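Local coordinates for c-di-GMP synthase (Capnocytophaga granulosa, PDB 6WT9), which makes the second messenger 3',3'-c-di-GMP from two GTP molecules as the nucleotide cyclase of a CBASS antiphage defence system that leads infected cells to die, at residues A[247-252]-A[292-297]. Numbering follows the deposited sequence.
Sequences KKMIRF and VPILYE
Leu295 pushes its forked end between Met249 (a selenomethionine) and Phe252, which stand three residues, roughly one turn, apart on the opposing helix. Its two methyls divide the work: CD2 lies 3.7 Å from the selenium of Met249, and CD1 reaches CD2 of the Phe252 ring at 3.6 Å. The Met249 chain runs slantwise along this fork, with its CB near both methyls and its CG 3.9 Å from Leu295 CG. A bend at chi3 (-63°) turns Met249 CE away from Leu295, leaving the selenium as the outermost Met249 atom in contact with it. More loosely, Met249 SE lies 4.5 Å from Ile294 CG2. Phe252, with CG anti to the backbone N (chi1 -180°), extends its ring toward the other helix. Leu295 CD1 meets that ring obliquely near its base; farther out, the Val292 side chain crosses the Phe252 side chain at about a right angle, and its CG2 comes, also obliquely, to 3.8 Å from Phe252 CZ. The interface is wholly apolar, and the short helical segments are inclined at 70° with their axes 10.9 Å apart, a spacing bridged by side chains from both. This is helix-to-helix core packing between 245-259 and 291-304. Cys275 of helix 268-276 touches both Met249 and Leu295; Met49 of helix 40-49 borders Phe252 and Val292, and Leu347 of helix 327-347 packs on Val292.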
loop_
_atom_site.group_PDB
_atom_site.type_symbol
_atom_site.label_atom_id
_atom_site.label_comp_id
_atom_site.label_asym_id
_atom_site.label_seq_id
_atom_site.Cartn_x
_atom_site.Cartn_y
_atom_site.Cartn_z
ATOM N N LYS A 247 7.591 5.204 -6.272
ATOM C CA LYS A 247 7.130 5.045 -4.897
ATOM C C LYS A 247 6.982 6.387 -4.194
ATOM O O LYS A 247 6.095 6.540 -3.346
ATOM C CB LYS A 247 8.079 4.132 -4.123
ATOM C CG LYS A 247 8.115 2.705 -4.653
ATOM C CD LYS A 247 9.044 1.826 -3.833
ATOM C CE LYS A 247 9.179 0.448 -4.455
ATOM N NZ LYS A 247 10.011 -0.454 -3.612
ATOM N N LYS A 248 7.829 7.366 -4.525
ATOM C CA LYS A 248 7.658 8.704 -3.969
ATOM C C LYS A 248 6.286 9.268 -4.319
ATOM O O LYS A 248 5.591 9.823 -3.460
ATOM C CB LYS A 248 8.763 9.637 -4.469
ATOM C CG LYS A 248 10.066 9.552 -3.692
ATOM C CD LYS A 248 11.032 10.640 -4.134
ATOM C CE LYS A 248 12.340 10.566 -3.366
ATOM N NZ LYS A 248 13.041 9.276 -3.602
HETATM N N MSE A 249 5.881 9.132 -5.577
HETATM C CA MSE A 249 4.584 9.626 -6.020
HETATM C C MSE A 249 3.440 8.897 -5.324
HETATM O O MSE A 249 2.463 9.519 -4.908
HETATM C CB MSE A 249 4.449 9.488 -7.538
HETATM C CG MSE A 249 5.309 10.459 -8.327
HETATM SE SE MSE A 249 4.910 10.440 -10.240
HETATM C CE MSE A 249 5.425 8.605 -10.630
ATOM N N ILE A 250 3.572 7.574 -5.198
ATOM C CA ILE A 250 2.531 6.777 -4.549
ATOM C C ILE A 250 2.368 7.198 -3.094
ATOM O O ILE A 250 1.260 7.513 -2.641
ATOM C CB ILE A 250 2.849 5.275 -4.670
ATOM C CG1 ILE A 250 2.702 4.807 -6.118
ATOM C CG2 ILE A 250 1.951 4.462 -3.748
ATOM C CD1 ILE A 250 3.029 3.332 -6.326
ATOM N N ARG A 251 3.471 7.208 -2.338
ATOM C CA ARG A 251 3.412 7.604 -0.933
ATOM C C ARG A 251 2.927 9.038 -0.774
ATOM O O ARG A 251 2.228 9.355 0.197
ATOM C CB ARG A 251 4.787 7.431 -0.281
ATOM C CG ARG A 251 5.319 6.005 -0.321
ATOM C CD ARG A 251 6.585 5.855 0.508
ATOM N NE ARG A 251 7.739 6.498 -0.112
ATOM C CZ ARG A 251 8.769 5.845 -0.640
ATOM N NH1 ARG A 251 8.800 4.519 -0.622
ATOM N NH2 ARG A 251 9.776 6.521 -1.182
ATOM N N PHE A 252 3.282 9.913 -1.717
ATOM C CA PHE A 252 2.839 11.302 -1.664
ATOM C C PHE A 252 1.320 11.398 -1.754
ATOM O O PHE A 252 0.675 12.045 -0.920
ATOM C CB PHE A 252 3.506 12.089 -2.794
ATOM C CG PHE A 252 3.130 13.542 -2.839
ATOM C CD1 PHE A 252 3.715 14.450 -1.972
ATOM C CD2 PHE A 252 2.219 14.005 -3.773
ATOM C CE1 PHE A 252 3.383 15.790 -2.024
ATOM C CE2 PHE A 252 1.883 15.344 -3.830
ATOM C CZ PHE A 252 2.464 16.239 -2.953
ATOM N N VAL A 292 5.491 16.716 -8.236
ATOM C CA VAL A 292 4.180 17.280 -7.915
ATOM C C VAL A 292 3.503 17.813 -9.176
ATOM O O VAL A 292 2.334 17.476 -9.415
ATOM C CB VAL A 292 4.288 18.362 -6.826
ATOM C CG1 VAL A 292 2.936 19.022 -6.595
ATOM C CG2 VAL A 292 4.814 17.759 -5.533
ATOM N N PRO A 293 4.160 18.633 -10.011
ATOM C CA PRO A 293 3.511 19.030 -11.275
ATOM C C PRO A 293 3.211 17.854 -12.188
ATOM O O PRO A 293 2.248 17.907 -12.965
ATOM C CB PRO A 293 4.529 19.986 -11.913
ATOM C CG PRO A 293 5.360 20.469 -10.784
ATOM C CD PRO A 293 5.450 19.330 -9.831
ATOM N N ILE A 294 4.013 16.790 -12.117
ATOM C CA ILE A 294 3.767 15.612 -12.940
ATOM C C ILE A 294 2.535 14.863 -12.446
ATOM O O ILE A 294 1.723 14.381 -13.246
ATOM C CB ILE A 294 5.020 14.719 -12.959
ATOM C CG1 ILE A 294 6.145 15.438 -13.703
ATOM C CG2 ILE A 294 4.717 13.366 -13.591
ATOM C CD1 ILE A 294 7.490 14.798 -13.536
ATOM N N LEU A 295 2.370 14.757 -11.127
ATOM C CA LEU A 295 1.147 14.174 -10.584
ATOM C C LEU A 295 -0.062 15.041 -10.909
ATOM O O LEU A 295 -1.158 14.524 -11.161
ATOM C CB LEU A 295 1.281 13.980 -9.074
ATOM C CG LEU A 295 2.172 12.817 -8.638
ATOM C CD1 LEU A 295 2.367 12.814 -7.133
ATOM C CD2 LEU A 295 1.573 11.497 -9.102
ATOM N N TYR A 296 0.120 16.363 -10.912
ATOM C CA TYR A 296 -0.974 17.255 -11.281
ATOM C C TYR A 296 -1.411 17.019 -12.721
ATOM O O TYR A 296 -2.610 16.928 -13.012
ATOM C CB TYR A 296 -0.558 18.712 -11.077
ATOM C CG TYR A 296 -1.581 19.708 -11.569
ATOM C CD1 TYR A 296 -2.688 20.033 -10.795
ATOM C CD2 TYR A 296 -1.446 20.319 -12.808
ATOM C CE1 TYR A 296 -3.629 20.938 -11.239
ATOM C CE2 TYR A 296 -2.382 21.228 -13.260
ATOM C CZ TYR A 296 -3.470 21.532 -12.473
ATOM O OH TYR A 296 -4.405 22.434 -12.918
ATOM N N GLU A 297 -0.447 16.919 -13.640
ATOM C CA GLU A 297 -0.786 16.711 -15.046
ATOM C C GLU A 297 -1.509 15.387 -15.252
ATOM O O GLU A 297 -2.474 15.311 -16.023
ATOM C CB GLU A 297 0.473 16.763 -15.910
ATOM C CG GLU A 297 0.185 16.680 -17.400
ATOM C CD GLU A 297 1.334 16.097 -18.193
ATOM O OE1 GLU A 297 1.069 15.400 -19.194
ATOM O OE2 GLU A 297 2.501 16.328 -17.812
#